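Local coordinates for protein VirX1 (Cyanophage Syn10, PDB 6QGM) that iodinates a range of substrates, probably as a flavin-dependent viral halogenase of the tryptophan halogenase family, at residues N269-H274 and L354-L359; V281-L286 and I290-C295. One frame throughout, in Å; residues are numbered along the deposited sequence.

In the fold
The two contacts share a mixed sheet: contact 1 sets one of its strands against the loop 354-359, and contact 2 pairs two of its strands; their centres are about 9 Å apart. Strand 270-275 of contact 1 is the sheet neighbour of strand 279-285, which carries the first half of contact 2. Probable backbone hydrogen bonds join them, from Val281 N to His274 O at 2.8 Å and from Asn283 N to Asp272 O at 2.9 Å. His166 ties them further, bonding to Thr271 and packing on Ile284. The loop's Glu-Ser-Thr-Gly sequence is probably part of the catalytic region, as in related halogenases; contact 2 lies in the next hairpin along the sheet, farther from the centre of the chain.

Contact 1. Residues N269-H274 and L354-L359; sequences NVTDCH and LESTGL
Ser356 OG is held by hydrogen bonds to Lys76 NZ and Ser48 OG and faces Thr271 OG1 across the contact at 4.3 Å, too far for a bond between the two hydroxyls. Thr271 OG1 is instead bonded to His166 NE2, so each hydroxyl is engaged outside the contact. Ser356 has a left-handed backbone (phi 48°), and its CB points toward strand 270-275. The loop carries the Leu-Glu-Ser-Thr-Gly sequence known from flavin-dependent tryptophan halogenases, where it lies at the catalytic site; a comparable place is likely here. Glu355, between Leu354 and Ser356, turns away from the strand, and its OE2 is hydrogen-bonded to His406 NE2 of helix 382-408. On the other side of Glu355 the contact becomes apolar. With CG anti to the backbone N (chi1 -174°) and chi2 at 60°, Leu354 brings its CD1 branch to the strand, 3.8 Å from Cys273 CB. The thiol of Cys273 lies alongside the same methyl, with SG 4.1 Å from Leu354 CD1 and 4.0 Å from Leu354 O. Trp280 of the adjacent strand packs against both side chains, while His406 and Tyr407 of helix 382-408 also touch Leu354.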
loop_
_atom_site.group_PDB
_atom_site.type_symbol
_atom_site.label_atom_id
_atom_site.label_comp_id
_atom_site.label_asym_id
_atom_site.label_seq_id
_atom_site.Cartn_x
_atom_site.Cartn_y
_atom_site.Cartn_z
ATOM N N ASN B 269 15.993 13.214 -34.705
ATOM C CA ASN B 269 16.163 12.318 -33.536
ATOM C C ASN B 269 14.964 12.238 -32.561
ATOM O O ASN B 269 15.099 11.479 -31.589
ATOM C CB ASN B 269 17.337 12.888 -32.744
ATOM C CG ASN B 269 18.349 11.846 -32.360
ATOM O OD1 ASN B 269 18.124 10.656 -32.567
ATOM N ND2 ASN B 269 19.465 12.300 -31.820
ATOM N N VAL B 270 13.893 13.038 -32.708
ATOM C CA VAL B 270 12.833 13.172 -31.658
ATOM C C VAL B 270 11.423 13.285 -32.262
ATOM O O VAL B 270 11.288 13.753 -33.401
ATOM C CB VAL B 270 13.095 14.375 -30.730
ATOM C CG1 VAL B 270 14.502 14.359 -30.149
ATOM C CG2 VAL B 270 12.809 15.701 -31.418
ATOM N N THR B 271 10.415 12.873 -31.484
ATOM C CA THR B 271 8.990 13.249 -31.657
ATOM C C THR B 271 8.766 14.581 -30.927
ATOM O O THR B 271 8.910 14.599 -29.697
ATOM C CB THR B 271 8.034 12.158 -31.151
ATOM O OG1 THR B 271 8.367 10.887 -31.704
ATOM C CG2 THR B 271 6.599 12.436 -31.514
ATOM N N ASP B 272 8.487 15.658 -31.665
ATOM C CA ASP B 272 8.146 16.988 -31.094
ATOM C C ASP B 272 6.638 17.045 -30.863
ATOM O O ASP B 272 5.868 16.616 -31.741
ATOM C CB ASP B 272 8.582 18.166 -31.968
ATOM C CG ASP B 272 8.347 19.533 -31.339
ATOM O OD1 ASP B 272 8.562 19.669 -30.127
ATOM O OD2 ASP B 272 7.964 20.458 -32.076
ATOM N N CYS B 273 6.252 17.567 -29.701
ATOM C CA CYS B 273 4.857 17.824 -29.285
ATOM C C CYS B 273 4.728 19.316 -29.014
ATOM O O CYS B 273 5.309 19.800 -28.044
ATOM C CB CYS B 273 4.521 16.982 -28.063
ATOM S SG CYS B 273 4.876 15.221 -28.314
ATOM N N HIS B 274 4.032 20.011 -29.900
ATOM C CA HIS B 274 3.859 21.482 -29.883
ATOM C C HIS B 274 2.473 21.814 -29.324
ATOM O O HIS B 274 1.488 21.534 -30.020
ATOM C CB HIS B 274 4.033 22.045 -31.289
ATOM C CG HIS B 274 4.071 23.526 -31.299
ATOM N ND1 HIS B 274 5.226 24.211 -31.489
ATOM C CD2 HIS B 274 3.103 24.446 -31.114
ATOM C CE1 HIS B 274 4.982 25.508 -31.461
ATOM N NE2 HIS B 274 3.693 25.674 -31.211
ATOM N N LEU B 354 0.697 11.730 -26.818
ATOM C CA LEU B 354 1.563 12.768 -26.192
ATOM C C LEU B 354 2.772 12.086 -25.529
ATOM O O LEU B 354 3.829 12.739 -25.410
ATOM C CB LEU B 354 0.740 13.562 -25.168
ATOM C CG LEU B 354 1.454 14.762 -24.556
ATOM C CD1 LEU B 354 1.849 15.763 -25.623
ATOM C CD2 LEU B 354 0.595 15.438 -23.503
ATOM N N GLU B 355 2.618 10.829 -25.110
ATOM C CA GLU B 355 3.729 10.026 -24.554
ATOM C C GLU B 355 3.995 8.838 -25.490
ATOM O O GLU B 355 4.468 7.799 -25.021
ATOM C CB GLU B 355 3.399 9.648 -23.108
ATOM C CG GLU B 355 3.766 10.730 -22.114
ATOM C CD GLU B 355 5.253 11.073 -22.034
ATOM O OE1 GLU B 355 6.080 10.142 -22.239
ATOM O OE2 GLU B 355 5.590 12.267 -21.779
ATOM N N SER B 356 3.771 9.032 -26.785
ATOM C CA SER B 356 4.102 8.083 -27.877
ATOM C C SER B 356 3.593 6.706 -27.490
ATOM O O SER B 356 4.339 5.723 -27.611
ATOM C CB SER B 356 5.581 8.071 -28.138
ATOM O OG SER B 356 6.054 9.390 -28.389
ATOM N N THR B 357 2.353 6.669 -27.038
ATOM C CA THR B 357 1.714 5.519 -26.352
ATOM C C THR B 357 0.817 4.779 -27.374
ATOM O O THR B 357 0.344 3.680 -27.043
ATOM C CB THR B 357 1.134 6.042 -25.024
ATOM O OG1 THR B 357 0.538 4.993 -24.274
ATOM C CG2 THR B 357 0.166 7.195 -25.183
ATOM N N GLY B 358 0.688 5.320 -28.594
ATOM C CA GLY B 358 -0.028 4.721 -29.740
ATOM C C GLY B 358 -0.024 3.198 -29.731
ATOM O O GLY B 358 -1.082 2.609 -29.594
ATOM N N LEU B 359 1.137 2.572 -29.854
ATOM C CA LEU B 359 1.286 1.097 -30.013
ATOM C C LEU B 359 1.229 0.373 -28.662
ATOM O O LEU B 359 1.306 -0.882 -28.692
ATOM C CB LEU B 359 2.619 0.780 -30.713
ATOM C CG LEU B 359 2.649 0.972 -32.231
ATOM C CD1 LEU B 359 3.854 0.256 -32.831
ATOM C CD2 LEU B 359 1.372 0.473 -32.893
#

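Contact 2. Residues V281-L286 and I290-C295; sequences VWNIPL and IGTGYC
Trp282 lays its indole over the backbone of Gly293, with Gly293 CA 3.6 Å from the centroid of the six-membered ring and 12° off its normal, a CH-pi contact. The two residues are a hydrogen-bonded pair of an antiparallel beta hairpin formed by strands 279-285 and 290-296. With CG between the backbone N and the carbonyl carbon (chi1 71°), the indole folds across to the partner strand, where Gly293 has no side chain to stand in its way; Gly293 N and Thr292 C lie over the same ring face. Trp282 N donates to Gly293 O at 3.0 Å. Farther along, Ile284 and Gly291 exchange two backbone bonds, Ile284 N to Gly291 O at 2.7 Å and Gly291 N to Ile284 O at 2.9 Å. Val281, Asn283, Ile290, Thr292 and Tyr294 point to the face opposite Trp282. There Val281 CG2 packs 3.9 Å from Tyr294 CB, and Asn283 leans its amide against Ile290 CG2. Phe310 of helix 303-314 touches Val281 and Thr292, while Tyr294 OH is hydrogen-bonded to Asn278 N. Back at the indole, Cys295 SG makes a sulfur-aromatic contact at the six-membered ring's edge, 86° off the normal at its centroid and 3.6 Å from Trp282 CZ3.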
loop_
_atom_site.group_PDB
_atom_site.type_symbol
_atom_site.label_atom_id
_atom_site.label_comp_id
_atom_site.label_asym_id
_atom_site.label_seq_id
_atom_site.Cartn_x
_atom_site.Cartn_y
_atom_site.Cartn_z
ATOM N N VAL B 281 0.145 19.545 -31.385
ATOM C CA VAL B 281 0.490 18.976 -32.717
ATOM C C VAL B 281 1.730 18.092 -32.559
ATOM O O VAL B 281 2.704 18.545 -31.921
ATOM C CB VAL B 281 0.692 20.100 -33.753
ATOM C CG1 VAL B 281 1.455 19.654 -34.986
ATOM C CG2 VAL B 281 -0.635 20.699 -34.134
ATOM N N TRP B 282 1.670 16.860 -33.075
ATOM C CA TRP B 282 2.825 15.920 -33.123
ATOM C C TRP B 282 3.587 16.130 -34.433
ATOM O O TRP B 282 2.943 16.496 -35.437
ATOM C CB TRP B 282 2.393 14.456 -32.940
ATOM C CG TRP B 282 1.652 13.838 -34.086
ATOM C CD1 TRP B 282 2.187 13.374 -35.254
ATOM C CD2 TRP B 282 0.245 13.556 -34.142
ATOM N NE1 TRP B 282 1.202 12.854 -36.047
ATOM C CE2 TRP B 282 0.001 12.939 -35.388
ATOM C CE3 TRP B 282 -0.831 13.768 -33.272
ATOM C CZ2 TRP B 282 -1.276 12.539 -35.785
ATOM C CZ3 TRP B 282 -2.093 13.369 -33.663
ATOM C CH2 TRP B 282 -2.312 12.771 -34.905
ATOM N N ASN B 283 4.908 15.955 -34.376
ATOM C CA ASN B 283 5.839 15.968 -35.530
ATOM C C ASN B 283 6.621 14.645 -35.497
ATOM O O ASN B 283 7.356 14.412 -34.527
ATOM C CB ASN B 283 6.730 17.212 -35.508
ATOM C CG ASN B 283 7.488 17.404 -36.795
ATOM O OD1 ASN B 283 7.104 18.240 -37.611
ATOM N ND2 ASN B 283 8.526 16.600 -37.011
ATOM N N ILE B 284 6.421 13.794 -36.498
ATOM C CA ILE B 284 7.070 12.456 -36.603
ATOM C C ILE B 284 7.886 12.416 -37.891
ATOM O O ILE B 284 7.334 12.258 -38.970
ATOM C CB ILE B 284 6.008 11.348 -36.506
ATOM C CG1 ILE B 284 5.385 11.339 -35.112
ATOM C CG2 ILE B 284 6.596 9.993 -36.853
ATOM C CD1 ILE B 284 4.172 10.458 -34.999
ATOM N N PRO B 285 9.216 12.621 -37.818
ATOM C CA PRO B 285 10.080 12.508 -38.988
ATOM C C PRO B 285 10.210 11.047 -39.432
ATOM O O PRO B 285 10.546 10.211 -38.618
ATOM C CB PRO B 285 11.454 13.025 -38.534
ATOM C CG PRO B 285 11.186 13.698 -37.191
ATOM C CD PRO B 285 9.967 12.999 -36.610
ATOM N N LEU B 286 9.906 10.784 -40.703
ATOM C CA LEU B 286 10.192 9.491 -41.372
ATOM C C LEU B 286 11.239 9.720 -42.455
ATOM O O LEU B 286 11.703 10.857 -42.618
ATOM C CB LEU B 286 8.892 8.932 -41.955
ATOM C CG LEU B 286 7.810 8.596 -40.936
ATOM C CD1 LEU B 286 6.591 8.042 -41.637
ATOM C CD2 LEU B 286 8.320 7.620 -39.896
ATOM N N ILE B 290 7.551 14.133 -43.230
ATOM C CA ILE B 290 7.125 14.394 -41.824
ATOM C C ILE B 290 5.641 14.037 -41.704
ATOM O O ILE B 290 4.859 14.554 -42.520
ATOM C CB ILE B 290 7.374 15.863 -41.436
ATOM C CG1 ILE B 290 8.828 16.284 -41.654
ATOM C CG2 ILE B 290 6.917 16.140 -40.007
ATOM C CD1 ILE B 290 9.022 17.785 -41.643
ATOM N N GLY B 291 5.278 13.180 -40.752
ATOM C CA GLY B 291 3.884 12.968 -40.320
ATOM C C GLY B 291 3.532 13.924 -39.193
ATOM O O GLY B 291 4.353 14.033 -38.259
ATOM N N THR B 292 2.384 14.603 -39.274
ATOM C CA THR B 292 1.966 15.665 -38.315
ATOM C C THR B 292 0.444 15.678 -38.146
ATOM O O THR B 292 -0.258 15.478 -39.150
ATOM C CB THR B 292 2.422 17.044 -38.803
ATOM O OG1 THR B 292 3.757 16.955 -39.293
ATOM C CG2 THR B 292 2.324 18.113 -37.742
ATOM N N GLY B 293 -0.046 15.916 -36.926
ATOM C CA GLY B 293 -1.491 16.018 -36.619
ATOM C C GLY B 293 -1.774 16.893 -35.405
ATOM O O GLY B 293 -0.865 17.066 -34.583
ATOM N N TYR B 294 -2.993 17.437 -35.326
ATOM C CA TYR B 294 -3.535 18.212 -34.187
ATOM C C TYR B 294 -4.439 17.275 -33.382
ATOM O O TYR B 294 -5.392 16.746 -33.978
ATOM C CB TYR B 294 -4.312 19.420 -34.727
ATOM C CG TYR B 294 -4.630 20.542 -33.761
ATOM C CD1 TYR B 294 -4.338 20.465 -32.400
ATOM C CD2 TYR B 294 -5.273 21.676 -34.207
ATOM C CE1 TYR B 294 -4.657 21.495 -31.532
ATOM C CE2 TYR B 294 -5.590 22.720 -33.352
ATOM C CZ TYR B 294 -5.275 22.631 -32.014
ATOM O OH TYR B 294 -5.571 23.658 -31.178
ATOM N N CYS B 295 -4.126 17.034 -32.102
ATOM C CA CYS B 295 -5.084 16.508 -31.090
ATOM C C CYS B 295 -5.744 17.699 -30.404
ATOM O O CYS B 295 -4.991 18.502 -29.829
ATOM C CB CYS B 295 -4.397 15.682 -30.015
ATOM S SG CYS B 295 -3.927 14.047 -30.606
#